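AGR_C_1268p (Agrobacterium tumefaciens str. C58, PDB 2GHS) probably acts as a gluconolactonase of the regucalcin (SMP-30) family, a metal-dependent beta-propeller enzyme expected to bind one divalent cation per subunit. Local coordinates at residues A[56-61]-A[318-323]; A[64-67]-A[72-75]. All blocks are in the same frame, centred on the assembly; numbering follows the deposited sequence.

Interaction 1 of 2, residues A[56-61]-A[318-323]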
loop_
_atom_site.group_PDB
_atom_site.type_symbol
_atom_site.label_atom_id
_atom_site.label_comp_id
_atom_site.label_asym_id
_atom_site.label_seq_id
_atom_site.Cartn_x
_atom_site.Cartn_y
_atom_site.Cartn_z
ATOM N N PHE A 56 -7.131 -6.412 -3.256
ATOM C CA PHE A 56 -8.203 -7.385 -3.294
ATOM C C PHE A 56 -8.551 -7.647 -4.761
ATOM O O PHE A 56 -8.625 -6.704 -5.576
ATOM C CB PHE A 56 -9.453 -6.834 -2.607
ATOM C CG PHE A 56 -10.582 -7.836 -2.466
ATOM C CD1 PHE A 56 -10.470 -8.958 -1.658
ATOM C CD2 PHE A 56 -11.768 -7.594 -3.091
ATOM C CE1 PHE A 56 -11.530 -9.837 -1.554
ATOM C CE2 PHE A 56 -12.825 -8.457 -2.954
ATOM C CZ PHE A 56 -12.698 -9.564 -2.194
ATOM N N ASP A 57 -8.742 -8.923 -5.072
ATOM C CA ASP A 57 -9.290 -9.392 -6.373
ATOM C C ASP A 57 -10.753 -9.788 -6.234
ATOM O O ASP A 57 -11.053 -10.868 -5.733
ATOM C CB ASP A 57 -8.449 -10.585 -6.889
ATOM C CG ASP A 57 -8.848 -11.049 -8.293
ATOM O OD1 ASP A 57 -9.941 -10.675 -8.787
ATOM O OD2 ASP A 57 -8.051 -11.806 -8.917
ATOM N N PRO A 58 -11.672 -8.929 -6.683
ATOM C CA PRO A 58 -13.087 -9.189 -6.540
ATOM C C PRO A 58 -13.595 -10.407 -7.330
ATOM O O PRO A 58 -14.551 -11.041 -6.925
ATOM C CB PRO A 58 -13.732 -7.879 -7.012
ATOM C CG PRO A 58 -12.772 -7.276 -7.890
ATOM C CD PRO A 58 -11.420 -7.654 -7.376
ATOM N N ALA A 59 -12.925 -10.740 -8.433
ATOM C CA ALA A 59 -13.347 -11.845 -9.255
ATOM C C ALA A 59 -13.151 -13.200 -8.572
ATOM O O ALA A 59 -13.976 -14.086 -8.735
ATOM C CB ALA A 59 -12.635 -11.783 -10.596
ATOM N N SER A 60 -12.091 -13.345 -7.779
ATOM C CA SER A 60 -11.860 -14.571 -7.033
ATOM C C SER A 60 -12.193 -14.456 -5.542
ATOM O O SER A 60 -12.125 -15.465 -4.832
ATOM C CB SER A 60 -10.399 -14.976 -7.166
ATOM O OG SER A 60 -9.591 -14.032 -6.542
ATOM N N GLY A 61 -12.483 -13.239 -5.064
ATOM C CA GLY A 61 -12.776 -12.981 -3.652
ATOM C C GLY A 61 -11.564 -13.226 -2.789
ATOM O O GLY A 61 -11.664 -13.755 -1.684
ATOM N N GLY A 318 -15.733 1.933 -0.547
ATOM C CA GLY A 318 -14.526 1.878 -1.337
ATOM C C GLY A 318 -14.712 1.663 -2.826
ATOM O O GLY A 318 -15.805 1.821 -3.376
ATOM N N ARG A 319 -13.590 1.360 -3.484
ATOM C CA ARG A 319 -13.565 1.025 -4.897
ATOM C C ARG A 319 -12.482 0.003 -5.130
ATOM O O ARG A 319 -11.424 0.044 -4.496
ATOM C CB ARG A 319 -13.280 2.232 -5.771
ATOM C CG ARG A 319 -12.192 3.125 -5.285
ATOM C CD ARG A 319 -11.806 4.205 -6.360
ATOM N NE ARG A 319 -11.805 5.527 -5.742
ATOM C CZ ARG A 319 -10.739 6.306 -5.535
ATOM N NH1 ARG A 319 -9.527 5.953 -5.942
ATOM N NH2 ARG A 319 -10.918 7.475 -4.914
ATOM N N PHE A 320 -12.757 -0.921 -6.033
ATOM C CA PHE A 320 -11.772 -1.910 -6.364
ATOM C C PHE A 320 -10.655 -1.281 -7.177
ATOM O O PHE A 320 -10.846 -0.300 -7.878
ATOM C CB PHE A 320 -12.378 -3.058 -7.134
ATOM C CG PHE A 320 -13.475 -3.812 -6.370
ATOM C CD1 PHE A 320 -13.207 -4.394 -5.141
ATOM C CD2 PHE A 320 -14.738 -3.956 -6.895
ATOM C CE1 PHE A 320 -14.178 -5.084 -4.450
ATOM C CE2 PHE A 320 -15.716 -4.675 -6.213
ATOM C CZ PHE A 320 -15.411 -5.239 -4.979
ATOM N N GLU A 321 -9.462 -1.853 -7.016
ATOM C CA GLU A 321 -8.277 -1.315 -7.625
ATOM C C GLU A 321 -8.324 -1.503 -9.137
ATOM O O GLU A 321 -8.820 -2.521 -9.629
ATOM C CB GLU A 321 -7.031 -2.016 -7.020
ATOM C CG GLU A 321 -6.814 -1.707 -5.523
ATOM C CD GLU A 321 -6.502 -0.217 -5.191
ATOM O OE1 GLU A 321 -5.810 0.447 -5.960
ATOM O OE2 GLU A 321 -6.972 0.320 -4.158
ATOM N N PRO A 322 -7.867 -0.502 -9.883
ATOM C CA PRO A 322 -7.774 -0.646 -11.328
ATOM C C PRO A 322 -6.831 -1.739 -11.766
ATOM O O PRO A 322 -5.897 -2.082 -11.040
ATOM C CB PRO A 322 -7.172 0.693 -11.787
ATOM C CG PRO A 322 -7.502 1.618 -10.706
ATOM C CD PRO A 322 -7.457 0.849 -9.453
ATOM N N LEU A 323 -7.027 -2.187 -13.011
ATOM C CA LEU A 323 -6.153 -3.179 -13.642
ATOM C C LEU A 323 -4.987 -2.495 -14.337
ATOM O O LEU A 323 -5.147 -1.425 -14.951
ATOM C CB LEU A 323 -6.912 -4.001 -14.677
ATOM C CG LEU A 323 -8.083 -4.859 -14.278
ATOM C CD1 LEU A 323 -8.358 -5.886 -15.384
ATOM C CD2 LEU A 323 -7.840 -5.532 -13.014
HETATM O O HOH W 1 -9.531 -4.135 -5.235
#

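Interaction 2 of 2, residues A[64-67]-A[72-75]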
loop_
_atom_site.group_PDB
_atom_site.type_symbol
_atom_site.label_atom_id
_atom_site.label_comp_id
_atom_site.label_asym_id
_atom_site.label_seq_id
_atom_site.Cartn_x
_atom_site.Cartn_y
_atom_site.Cartn_z
ATOM N N TRP A 64 -4.698 -10.208 -1.242
ATOM C CA TRP A 64 -3.294 -10.463 -1.432
ATOM C C TRP A 64 -2.495 -9.409 -0.652
ATOM O O TRP A 64 -2.914 -8.244 -0.550
ATOM C CB TRP A 64 -2.957 -10.347 -2.915
ATOM C CG TRP A 64 -3.633 -11.343 -3.811
ATOM C CD1 TRP A 64 -4.838 -11.202 -4.410
ATOM C CD2 TRP A 64 -3.098 -12.589 -4.256
ATOM N NE1 TRP A 64 -5.104 -12.311 -5.184
ATOM C CE2 TRP A 64 -4.030 -13.166 -5.107
ATOM C CE3 TRP A 64 -1.895 -13.265 -4.024
ATOM C CZ2 TRP A 64 -3.813 -14.409 -5.719
ATOM C CZ3 TRP A 64 -1.678 -14.507 -4.637
ATOM C CH2 TRP A 64 -2.640 -15.054 -5.473
ATOM N N TRP A 65 -1.348 -9.805 -0.096
ATOM C CA TRP A 65 -0.409 -8.825 0.482
ATOM C C TRP A 65 0.982 -9.423 0.515
ATOM O O TRP A 65 1.165 -10.609 0.175
ATOM C CB TRP A 65 -0.842 -8.356 1.881
ATOM C CG TRP A 65 -0.873 -9.390 2.933
ATOM C CD1 TRP A 65 0.157 -9.753 3.762
ATOM C CD2 TRP A 65 -1.998 -10.174 3.318
ATOM N NE1 TRP A 65 -0.271 -10.728 4.625
ATOM C CE2 TRP A 65 -1.592 -10.998 4.376
ATOM C CE3 TRP A 65 -3.321 -10.259 2.856
ATOM C CZ2 TRP A 65 -2.441 -11.914 4.972
ATOM C CZ3 TRP A 65 -4.182 -11.167 3.469
ATOM C CH2 TRP A 65 -3.724 -11.985 4.507
ATOM N N PHE A 66 1.967 -8.613 0.904
ATOM C CA PHE A 66 3.310 -9.090 0.985
ATOM C C PHE A 66 3.858 -9.100 2.401
ATOM O O PHE A 66 3.446 -8.331 3.250
ATOM C CB PHE A 66 4.242 -8.206 0.122
ATOM C CG PHE A 66 3.920 -8.216 -1.327
ATOM C CD1 PHE A 66 3.002 -7.300 -1.848
ATOM C CD2 PHE A 66 4.552 -9.093 -2.174
ATOM C CE1 PHE A 66 2.700 -7.300 -3.215
ATOM C CE2 PHE A 66 4.258 -9.122 -3.521
ATOM C CZ PHE A 66 3.323 -8.231 -4.044
ATOM N N ASN A 67 4.824 -9.984 2.614
ATOM C CA ASN A 67 5.751 -9.924 3.764
ATOM C C ASN A 67 7.093 -9.533 3.173
ATOM O O ASN A 67 7.826 -10.383 2.719
ATOM C CB ASN A 67 5.802 -11.250 4.481
ATOM C CG ASN A 67 6.502 -11.174 5.830
ATOM O OD1 ASN A 67 6.855 -10.105 6.290
ATOM N ND2 ASN A 67 6.684 -12.331 6.470
ATOM N N GLU A 72 7.724 -12.989 0.643
ATOM C CA GLU A 72 6.471 -13.798 0.541
ATOM C C GLU A 72 5.313 -13.013 -0.017
ATOM O O GLU A 72 5.150 -11.850 0.317
ATOM C CB GLU A 72 6.046 -14.311 1.911
ATOM C CG GLU A 72 7.032 -15.228 2.577
ATOM C CD GLU A 72 6.725 -15.453 4.058
ATOM O OE1 GLU A 72 5.937 -14.704 4.720
ATOM O OE2 GLU A 72 7.333 -16.432 4.574
ATOM N N LEU A 73 4.511 -13.677 -0.826
ATOM C CA LEU A 73 3.251 -13.153 -1.322
ATOM C C LEU A 73 2.162 -14.010 -0.669
ATOM O O LEU A 73 2.104 -15.231 -0.898
ATOM C CB LEU A 73 3.162 -13.309 -2.850
ATOM C CG LEU A 73 1.837 -12.986 -3.557
ATOM C CD1 LEU A 73 1.390 -11.575 -3.315
ATOM C CD2 LEU A 73 1.991 -13.232 -5.030
ATOM N N HIS A 74 1.315 -13.355 0.128
ATOM C CA HIS A 74 0.263 -13.987 0.904
ATOM C C HIS A 74 -1.061 -13.845 0.192
ATOM O O HIS A 74 -1.350 -12.810 -0.383
ATOM C CB HIS A 74 0.211 -13.306 2.289
ATOM C CG HIS A 74 1.379 -13.664 3.125
ATOM N ND1 HIS A 74 1.279 -14.602 4.133
ATOM C CD2 HIS A 74 2.686 -13.327 3.052
ATOM C CE1 HIS A 74 2.475 -14.781 4.673
ATOM N NE2 HIS A 74 3.350 -14.037 4.022
ATOM N N GLU A 75 -1.831 -14.932 0.250
ATOM C CA GLU A 75 -3.111 -15.053 -0.462
ATOM C C GLU A 75 -4.134 -15.572 0.556
ATOM O O GLU A 75 -3.888 -16.572 1.212
ATOM C CB GLU A 75 -2.961 -16.064 -1.591
ATOM C CG GLU A 75 -4.206 -16.285 -2.405
ATOM C CD GLU A 75 -4.075 -17.356 -3.484
ATOM O OE1 GLU A 75 -3.005 -17.998 -3.616
ATOM O OE2 GLU A 75 -5.073 -17.545 -4.224
#

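Interaction 1 of 2, residues A[56-61]-A[318-323]
The end of strand 51-57, the innermost strand of one four-stranded propeller blade, and the turn after it meet the C-terminal tail of the chain here, through Phe56 and Pro58 on one side and Phe320 on the other. Phe320 meets both. Pro58 leans its CB-CG edge over one face of the Phe320 ring: CB of Pro58 sits 3.7 Å from the ring centroid and only 9° off the ring normal, a CH-pi contact, while Pro58 CG reaches back over the root of the ring, 3.8 Å from Phe320 CG. The two side chains come from opposite ends and overlap, so the proline covers the ring from its centre to its base.

Phe56 approaches differently. Its side chain runs alongside that of Phe320, in the same direction, and Phe320 CE1 comes in at the edge of the Phe56 ring, near its plane, 3.7 Å from Phe56 CD2. The anti placement of Phe56 CG relative to its own backbone N (chi1 -174°) sends the ring along this path. In the beta-propeller of the SMP-30 family to which this contact belongs, segment 318-323 has no regular secondary structure, and lies against the end of the blade strand instead of adding a strand to it. Phe320 also touches Ala283, in the loop between strands 273-279 and 285-290.

Polar contact between the backbones goes through one water, which donates to Phe56 O at 2.7 Å and accepts from Glu321 N at 2.9 Å. Beyond Phe56 the chain turns through 57-61, where Ala59 N makes a weak bond to Asp57 OD1, an oxygen that also forms a salt bridge with Lys97. On the tail, Glu321 OE2 is paired with Arg140.

Interaction 2 of 2, residues A[64-67]-A[72-75]
Trp65 and His74 face each other as an antiparallel hydrogen-bonded pair, His74 N to Trp65 O at 2.8 Å and Trp65 N to His74 O at 3.0 Å. Asn67 and Glu72 form the next such pair, though its bond from Glu72 N is weak.

On the face carrying Trp65, Asn67, Glu72 and His74, polar side chains make a small network. Asn67 ND2 donates to Glu72 OE1 at 3.0 Å, and His74 NE2 to the same OE1 at 2.8 Å, the two reaching the carboxylate from opposite faces of its plane. The oxygen lies close to the His74 ring plane, and with His74 ND1 bonded to Lys83 the imidazole is held at both nitrogens; two N-H donors on one oxygen would probably favour an ionised Glu72.

Ring contacts accompany these bonds. His74 CB makes a CH-pi contact over the five-membered ring of Trp65, 3.6 Å from its centroid. The Trp65 and His74 rings are nearly parallel (6°) but displaced, centroids 5.0 Å apart, so little of one lies over the other.

On the face of Trp64, Phe66, Leu73 and Glu75 packing is mostly apolar. The extended Glu75 chain lies along Trp64, with Glu75 CG 3.7 Å from the centroid of the Trp64 six-membered ring, a CH-pi contact, and the carboxylate plane turned only 16° from the indole; Glu75 OE1 bonds to His86. Leu73, its CG anti to N (chi1 172°), places CD1 over one face of Phe66 and beside Trp64 CE3.

This is a beta hairpin forming the middle of a four-stranded antiparallel propeller blade, with Phe66 close to Glu52, a predicted ligand of the divalent metal.

Both contacts involve the blade built from strands 51-57, 62-67, 72-77 and 82-87, and their centres lie about 16 Å apart. Interaction 1 is at the end of the first strand, where the C-terminal tail comes against the blade; interaction 2 pairs the two middle strands. They touch where Asp57 CB packs 4.1 Å from Trp64 NE1, across the neighbouring strands 51-57 and 62-67. Along the chain, interaction 2 falls between the two segments of interaction 1. Strand 41-44 pairs with strand 309-311 in another sheet, bringing the chain ends together, and interaction 1 packs the tail against the 51-87 blade, consistent with a closed ring of blades.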